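Local structure of nodulation protein S (Bradyrhizobium sp., 3OFK) at residues R44-S49 / L117-E122; A64-L69 / I99-T104; T135-M140 / E170-I175. The protein probably uses S-adenosyl-L-methionine to methylate an amine nitrogen during Nod factor synthesis, and binds S-adenosyl-L-homocysteine. All coordinates share one frame; numbering follows the deposited sequence.

Contact 1. Residues R44-S49 / L117-E122. With SAH (S-adenosyl-L-homocysteine), chain E.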
# COMPACT_ATOMS: atom_id res chain seq x y z
N ARG A 44 10.73 7.01 -3.56
CA ARG A 44 12.08 6.79 -4.09
C ARG A 44 12.14 5.43 -4.76
O ARG A 44 12.64 5.30 -5.88
CB ARG A 44 13.18 6.89 -3.00
CG ARG A 44 14.59 6.56 -3.51
CD ARG A 44 15.64 6.62 -2.40
NE ARG A 44 15.41 5.61 -1.36
CZ ARG A 44 15.77 4.33 -1.45
NH1 ARG A 44 16.37 3.87 -2.54
NH2 ARG A 44 15.52 3.49 -0.44
N LEU A 45 11.61 4.41 -4.07
CA LEU A 45 11.56 3.07 -4.64
C LEU A 45 10.70 3.04 -5.90
O LEU A 45 11.03 2.35 -6.84
CB LEU A 45 11.04 2.05 -3.60
CG LEU A 45 11.91 1.79 -2.34
CD1 LEU A 45 11.26 0.80 -1.35
CD2 LEU A 45 13.27 1.32 -2.75
N SER A 46 9.57 3.75 -5.90
CA SER A 46 8.62 3.71 -7.03
C SER A 46 9.24 4.34 -8.28
O SER A 46 8.99 3.87 -9.41
CB SER A 46 7.32 4.44 -6.68
OG SER A 46 6.70 3.94 -5.49
N LEU A 47 10.09 5.36 -8.07
CA LEU A 47 10.69 6.12 -9.17
C LEU A 47 12.04 5.57 -9.59
O LEU A 47 12.64 6.11 -10.52
CB LEU A 47 10.83 7.62 -8.81
CG LEU A 47 9.54 8.42 -8.60
CD1 LEU A 47 9.84 9.92 -8.34
CD2 LEU A 47 8.58 8.25 -9.80
N SER A 48 12.52 4.50 -8.93
CA SER A 48 13.89 4.02 -9.18
C SER A 48 14.21 3.79 -10.64
O SER A 48 15.36 3.95 -11.04
CB SER A 48 14.18 2.73 -8.41
OG SER A 48 14.07 2.96 -7.02
N SER A 49 13.20 3.41 -11.42
CA SER A 49 13.35 3.10 -12.86
C SER A 49 12.83 4.20 -13.78
O SER A 49 12.61 3.95 -14.97
CB SER A 49 12.61 1.79 -13.19
OG SER A 49 13.39 0.66 -12.82
N LEU A 117 4.11 -0.71 -12.43
CA LEU A 117 4.33 -0.44 -11.01
C LEU A 117 3.07 -0.78 -10.24
O LEU A 117 1.98 -0.32 -10.60
CB LEU A 117 4.66 1.02 -10.74
CG LEU A 117 4.94 1.40 -9.27
CD1 LEU A 117 6.19 0.69 -8.70
CD2 LEU A 117 5.10 2.93 -9.23
N ILE A 118 3.23 -1.56 -9.17
CA ILE A 118 2.19 -1.72 -8.18
C ILE A 118 2.73 -1.29 -6.83
O ILE A 118 3.80 -1.74 -6.40
CB ILE A 118 1.75 -3.17 -8.09
CG1 ILE A 118 1.20 -3.62 -9.44
CG2 ILE A 118 0.72 -3.34 -6.98
CD1 ILE A 118 0.84 -5.11 -9.49
N VAL A 119 2.04 -0.36 -6.20
CA VAL A 119 2.41 0.08 -4.87
C VAL A 119 1.36 -0.54 -3.91
O VAL A 119 0.14 -0.45 -4.14
CB VAL A 119 2.49 1.64 -4.75
CG1 VAL A 119 2.91 2.04 -3.35
CG2 VAL A 119 3.46 2.26 -5.84
N VAL A 120 1.85 -1.20 -2.87
CA VAL A 120 1.05 -1.89 -1.87
C VAL A 120 1.70 -1.64 -0.54
O VAL A 120 2.61 -2.36 -0.10
CB VAL A 120 0.86 -3.38 -2.23
CG1 VAL A 120 2.20 -4.08 -2.46
CG2 VAL A 120 0.05 -4.10 -1.16
N ALA A 121 1.25 -0.58 0.11
CA ALA A 121 1.85 -0.12 1.36
C ALA A 121 0.80 -0.04 2.48
O ALA A 121 -0.23 0.59 2.32
CB ALA A 121 2.50 1.29 1.15
N GLU A 122 1.07 -0.73 3.60
CA GLU A 122 0.29 -0.56 4.85
C GLU A 122 -1.20 -0.91 4.64
O GLU A 122 -2.10 -0.30 5.20
CB GLU A 122 0.43 0.83 5.42
CG GLU A 122 1.87 1.39 5.49
CD GLU A 122 2.80 0.55 6.38
OE1 GLU A 122 2.30 -0.16 7.28
OE2 GLU A 122 4.01 0.59 6.10
N SAH E . -1.00 2.99 0.80
CA SAH E . -1.22 4.24 1.52
CB SAH E . -2.46 4.11 2.41
CG SAH E . -2.42 3.16 3.59
SD SAH E . -3.87 3.26 4.71
C SAH E . -0.02 4.72 2.34
O SAH E . 0.93 3.97 2.58
OXT SAH E . 0.02 5.87 2.77
C5' SAH E . -4.65 1.72 4.13
C4' SAH E . -5.65 1.81 2.99
O4' SAH E . -5.94 0.49 2.54
C3' SAH E . -6.99 2.45 3.38
O3' SAH E . -7.40 3.37 2.36
C2' SAH E . -7.93 1.24 3.48
O2' SAH E . -9.27 1.58 3.20
C1' SAH E . -7.35 0.35 2.41
N9 SAH E . -7.67 -1.10 2.46
C8 SAH E . -7.75 -1.90 3.56
N7 SAH E . -8.02 -3.16 3.15
C5 SAH E . -8.10 -3.17 1.81
C6 SAH E . -8.31 -4.24 0.93
N6 SAH E . -8.57 -5.48 1.44
N1 SAH E . -8.34 -3.97 -0.42
C2 SAH E . -8.10 -2.68 -0.87
N3 SAH E . -7.87 -1.64 0.02
C4 SAH E . -7.85 -1.89 1.35
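Strand 115-121, whose end lines the S-adenosyl-L-homocysteine pocket, is met by Ser46, at the end of helix 33-46, on its successive inward-facing residues Leu117 and Val119. The helix meets the strand through one small side chain, and two methyl groups receive it. Leu117 CD2 lies 3.7 Å from Ser46 CB, while Val119 CG2 comes within 3.7 Å of Ser46 OG. In Leu117, chi1 (-179°) and chi2 (64°) together bring CD2 to Ser46; Val119 uses the methyl that lies beside its own backbone N. The hydroxyl of Ser46 is therefore set against hydrocarbon, but it is satisfied within its own helix, where OG is hydrogen-bonded to Leu42 O. A buried polar atom is accommodated without any polar bond across the interface.

This is the class I methyltransferase fold, a variant of the Rossmann fold. Strand 115-121 runs between strands 52-58 and 148-155, and helix 33-46 packs on one face of the sheet. At its far end the strand reaches the ligand. SAH N donates a hydrogen bond to Ala121 O over 2.9 Å, so a main-chain carbonyl at the strand end holds the amino group of the homocysteine part. The methyl of Ala121 contributes to the same wall, its CB 3.4 Å from SAH O. Glu122 follows with a left-handed backbone conformation and places its carbonyl O 3.4 Å from SAH C5', while its OE1, hydrogen-bonded to Ala155 N and Tyr125 OH, holds the side chain in place. From helix 33-46 itself, Arg38 NH1 and His39 NE2 add hydrogen bonds to the ligand.

Contact 2. Residues A64-L69 / I99-T104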
# COMPACT_ATOMS: atom_id res chain seq x y z
N ALA A 64 -2.78 11.03 0.09
CA ALA A 64 -1.47 11.66 0.34
C ALA A 64 -0.38 11.09 -0.57
O ALA A 64 0.40 11.86 -1.16
CB ALA A 64 -1.05 11.60 1.80
N PHE A 65 -0.32 9.76 -0.71
CA PHE A 65 0.67 9.14 -1.58
C PHE A 65 0.25 9.17 -3.05
O PHE A 65 1.10 9.39 -3.92
CB PHE A 65 1.06 7.72 -1.15
CG PHE A 65 2.27 7.21 -1.90
CD1 PHE A 65 3.54 7.59 -1.50
CD2 PHE A 65 2.13 6.43 -3.02
CE1 PHE A 65 4.67 7.18 -2.20
CE2 PHE A 65 3.23 6.00 -3.72
CZ PHE A 65 4.54 6.40 -3.30
N THR A 66 -1.04 9.00 -3.33
CA THR A 66 -1.58 9.09 -4.67
C THR A 66 -1.11 10.40 -5.33
O THR A 66 -0.61 10.39 -6.46
CB THR A 66 -3.12 9.06 -4.66
OG1 THR A 66 -3.59 8.16 -3.66
CG2 THR A 66 -3.69 8.69 -6.04
N GLU A 67 -1.20 11.49 -4.56
CA GLU A 67 -0.83 12.84 -4.99
C GLU A 67 0.65 12.98 -5.36
O GLU A 67 1.00 13.78 -6.23
CB GLU A 67 -1.18 13.83 -3.87
CG GLU A 67 -0.73 15.26 -4.15
CD GLU A 67 -1.49 16.30 -3.35
OE1 GLU A 67 -1.60 16.12 -2.11
OE2 GLU A 67 -1.98 17.28 -4.00
N LYS A 68 1.49 12.22 -4.66
CA LYS A 68 2.93 12.21 -4.90
C LYS A 68 3.29 11.32 -6.08
O LYS A 68 4.18 11.61 -6.85
CB LYS A 68 3.63 11.75 -3.62
CG LYS A 68 3.43 12.72 -2.44
CD LYS A 68 3.97 12.18 -1.11
CE LYS A 68 3.37 12.97 0.04
NZ LYS A 68 3.70 12.40 1.36
N LEU A 69 2.53 10.25 -6.25
CA LEU A 69 2.76 9.28 -7.31
C LEU A 69 2.22 9.71 -8.67
O LEU A 69 2.88 9.46 -9.69
CB LEU A 69 2.12 7.95 -6.91
CG LEU A 69 2.48 6.70 -7.73
CD1 LEU A 69 3.97 6.35 -7.60
CD2 LEU A 69 1.58 5.53 -7.26
N ILE A 99 -6.10 9.47 -13.92
CA ILE A 99 -6.28 8.54 -12.78
C ILE A 99 -7.66 7.83 -12.88
O ILE A 99 -8.66 8.49 -13.19
CB ILE A 99 -6.17 9.25 -11.41
CG1 ILE A 99 -4.92 10.14 -11.33
CG2 ILE A 99 -6.22 8.21 -10.25
CD1 ILE A 99 -4.64 10.75 -9.93
N SER A 100 -7.67 6.50 -12.66
CA SER A 100 -8.88 5.65 -12.61
C SER A 100 -9.03 5.15 -11.19
O SER A 100 -8.01 4.88 -10.55
CB SER A 100 -8.65 4.39 -13.46
OG SER A 100 -9.02 4.66 -14.77
N TRP A 101 -10.27 4.94 -10.73
CA TRP A 101 -10.51 4.42 -9.39
C TRP A 101 -11.49 3.27 -9.38
O TRP A 101 -12.41 3.16 -10.22
CB TRP A 101 -11.02 5.52 -8.45
CG TRP A 101 -10.29 6.83 -8.55
CD1 TRP A 101 -10.42 7.77 -9.54
CD2 TRP A 101 -9.37 7.37 -7.60
NE1 TRP A 101 -9.61 8.84 -9.27
CE2 TRP A 101 -8.97 8.63 -8.08
CE3 TRP A 101 -8.83 6.89 -6.39
CZ2 TRP A 101 -8.04 9.43 -7.38
CZ3 TRP A 101 -7.94 7.69 -5.71
CH2 TRP A 101 -7.54 8.94 -6.22
N ALA A 102 -11.34 2.42 -8.37
CA ALA A 102 -12.32 1.36 -8.12
C ALA A 102 -12.45 1.09 -6.62
O ALA A 102 -11.46 0.96 -5.94
CB ALA A 102 -11.94 0.10 -8.90
N ALA A 103 -13.69 1.06 -6.11
CA ALA A 103 -13.94 0.74 -4.73
C ALA A 103 -14.10 -0.77 -4.70
O ALA A 103 -15.17 -1.30 -4.97
CB ALA A 103 -15.22 1.46 -4.19
N THR A 104 -12.98 -1.46 -4.51
CA THR A 104 -12.99 -2.92 -4.46
C THR A 104 -11.89 -3.37 -3.53
O THR A 104 -10.86 -2.72 -3.37
CB THR A 104 -12.71 -3.57 -5.86
OG1 THR A 104 -13.46 -2.89 -6.86
CG2 THR A 104 -13.13 -5.03 -5.88
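Thr66 of helix 64-69 and Trp101 of strand 99-103 approach each other from opposite directions near one edge of the class I methyltransferase sheet, a Rossmann-like fold in which strand 99-103 is the outermost of the parallel strands. The apolar contacts come first. Thr66 CG2 lies 3.9 Å from Trp101 CH2, the outer corner of the six-membered ring, and reaches the indole obliquely. The same methyl is 4.5 Å from Ile99 CD1, a looser approach. Within the strand, Ile99 CG2 lies against one face of the indole, 3.3 Å above its plane and offset toward the rim. Trp101 thus lies between helix 83-92, whose Ile86, Ala89 and Cys90 touch it, and Thr66 of helix 64-69.

The polar groups serve other partners. With CG2 anti to the backbone N and OG1 beside it (chi1 -38°), Thr66 presents its methyl to the strand. OG1 is hydrogen-bonded to Glu57 OE1, which leaves the methyl as the group that meets the strand residues.

Main-chain bonds fix the strand. Ser100 is paired with Leu76 and Val78, and Ala102 with Val78 and Asp80, all on strand 73-80, whose last residue, Asp80, binds S-adenosyl-L-homocysteine. Beyond Ala102 the chain bends in an inverse gamma turn centred on Ala103 toward Thr104, which touches the ligand; a weak hydrogen bond runs across this turn from Thr104 N to Ala102 O, 3.2 Å long.

Contact 3. Residues T135-M140 / E170-I175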
# COMPACT_ATOMS: atom_id res chain seq x y z
N THR A 135 -3.68 -15.18 -1.61
CA THR A 135 -4.58 -14.94 -2.73
C THR A 135 -4.35 -13.53 -3.30
O THR A 135 -4.18 -13.35 -4.50
CB THR A 135 -6.06 -15.09 -2.34
OG1 THR A 135 -6.37 -16.47 -2.12
CG2 THR A 135 -6.97 -14.57 -3.46
N ALA A 136 -4.36 -12.53 -2.43
CA ALA A 136 -4.09 -11.15 -2.84
C ALA A 136 -2.71 -10.99 -3.49
O ALA A 136 -2.54 -10.28 -4.46
CB ALA A 136 -4.20 -10.21 -1.65
N ILE A 137 -1.70 -11.61 -2.91
CA ILE A 137 -0.37 -11.57 -3.48
C ILE A 137 -0.37 -12.22 -4.86
O ILE A 137 0.21 -11.65 -5.76
CB ILE A 137 0.66 -12.19 -2.56
CG1 ILE A 137 0.84 -11.31 -1.37
CG2 ILE A 137 2.02 -12.34 -3.25
CD1 ILE A 137 1.54 -11.95 -0.28
N ASP A 138 -1.05 -13.35 -5.04
CA ASP A 138 -1.04 -14.02 -6.36
C ASP A 138 -1.65 -13.08 -7.38
O ASP A 138 -1.24 -13.04 -8.55
CB ASP A 138 -1.82 -15.37 -6.34
CG ASP A 138 -1.17 -16.44 -5.46
OD1 ASP A 138 -0.01 -16.27 -5.06
OD2 ASP A 138 -1.85 -17.45 -5.14
N ASN A 139 -2.68 -12.37 -6.95
CA ASN A 139 -3.42 -11.45 -7.82
C ASN A 139 -2.51 -10.31 -8.27
O ASN A 139 -2.50 -9.94 -9.43
CB ASN A 139 -4.65 -10.91 -7.07
CG ASN A 139 -5.67 -10.20 -7.99
OD1 ASN A 139 -5.69 -10.38 -9.22
ND2 ASN A 139 -6.54 -9.39 -7.38
N MET A 140 -1.77 -9.75 -7.30
CA MET A 140 -0.80 -8.70 -7.58
C MET A 140 0.30 -9.21 -8.54
O MET A 140 0.64 -8.51 -9.53
CB MET A 140 -0.19 -8.19 -6.27
CG MET A 140 -1.14 -7.46 -5.41
SD MET A 140 -0.26 -6.56 -4.11
CE MET A 140 0.48 -7.86 -3.10
N GLU A 170 7.82 -8.90 7.26
CA GLU A 170 8.79 -9.98 7.07
C GLU A 170 8.08 -11.19 6.46
O GLU A 170 8.59 -11.81 5.52
CB GLU A 170 9.50 -10.37 8.37
CG GLU A 170 10.30 -9.24 9.03
CD GLU A 170 9.48 -8.45 10.04
OE1 GLU A 170 8.30 -8.15 9.73
OE2 GLU A 170 10.00 -8.13 11.13
N THR A 171 6.89 -11.46 6.96
CA THR A 171 6.08 -12.55 6.48
C THR A 171 5.69 -12.38 5.01
O THR A 171 5.88 -13.30 4.21
CB THR A 171 4.87 -12.80 7.43
OG1 THR A 171 5.38 -13.22 8.71
CG2 THR A 171 3.99 -13.87 6.89
N VAL A 172 5.18 -11.20 4.66
CA VAL A 172 4.83 -10.93 3.28
C VAL A 172 6.04 -10.94 2.34
O VAL A 172 5.98 -11.51 1.25
CB VAL A 172 4.05 -9.62 3.14
CG1 VAL A 172 3.84 -9.28 1.68
CG2 VAL A 172 2.69 -9.73 3.87
N ILE A 173 7.15 -10.32 2.75
CA ILE A 173 8.37 -10.32 1.94
C ILE A 173 8.75 -11.76 1.59
O ILE A 173 9.11 -12.06 0.44
CB ILE A 173 9.53 -9.57 2.65
CG1 ILE A 173 9.29 -8.05 2.58
CG2 ILE A 173 10.87 -9.89 2.02
CD1 ILE A 173 10.19 -7.24 3.45
N THR A 174 8.64 -12.66 2.58
CA THR A 174 8.94 -14.06 2.36
C THR A 174 8.11 -14.66 1.25
O THR A 174 8.64 -15.38 0.39
CB THR A 174 8.80 -14.88 3.67
OG1 THR A 174 9.79 -14.41 4.60
CG2 THR A 174 9.03 -16.39 3.43
N ILE A 175 6.81 -14.39 1.29
CA ILE A 175 5.84 -14.93 0.33
C ILE A 175 6.04 -14.28 -1.04
O ILE A 175 6.04 -14.96 -2.07
CB ILE A 175 4.39 -14.70 0.80
CG1 ILE A 175 4.10 -15.50 2.09
CG2 ILE A 175 3.40 -15.07 -0.32
CD1 ILE A 175 2.74 -15.16 2.74
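Ile137 keeps CG1 anti to its carbonyl carbon (chi1 -70°) and runs on extended through chi2 (166°), which carries CD1 well out from helix 130-142 to Val172 and Ile175 of helix 169-179. On the receiving helix both contacting methyls take the same station: Val172 CG1 (chi1 173°) and Ile175 CG2 each stand anti to their own backbone N. One methyl thus meets two, supplied by residues three apart on successive turns.

The closer of the two approaches is Ile137 CD1 to Ile175 CG2, 3.6 Å, with the side chains set at about a right angle. Val172 CG1 lies 4.0 Å from the same CD1 and its side chain meets Ile137 at a slant. The nearest CA atoms, of Ile137 and Ile175, are 8.0 Å apart, and the gap is bridged by the side chains. All three residues are buried, and no hydrogen bond passes between the segments; dispersion and the exclusion of water account for the contact.

Below the bridge the sheet takes part. Val172 also touches Phe152 and Met140 touches Leu150, both on strand 148-155, while Leu124 packs against Val172 and Met140. Polar ends find partners beyond the two helices: Asn139 ND2 is hydrogen-bonded to the carbonyl oxygens of Ile106 and Phe109, and Thr171 OG1 to Asp157 OD2. Ile106 is a binding residue for S-adenosyl-L-homocysteine, so Asn139 is a second-shell partner of the pocket, although the side chain of Ile137 is itself about 11 Å from the ligand. Two helices packed against each other on one face of the sheet, with strand 148-155 between them in the chain, are characteristic of the Rossmann-like class I methyltransferase fold.

Together the three contacts sample both faces of one sheet. Contacts 1 and 2, with centres about 13 Å apart, share a core on one face: Phe65 CZ lies 3.9 Å from Ser46 OG, and Leu69 CD1 is 4.0 Å from Leu117 CD2. Contact 3 lies across the sheet, about 15 Å from contact 1 between centres, and meets it where Val120 CG2 is 3.8 Å from Met140 SD. Contacts 2 and 3 do not touch; their centres are about 21 Å apart. Strand 115-121 therefore connects the two layers. Its end in contact 1 and Thr104 in contact 2 reach S-adenosyl-L-homocysteine directly, whereas the side chain of Ile137 in contact 3 stays about 11 Å from the ligand.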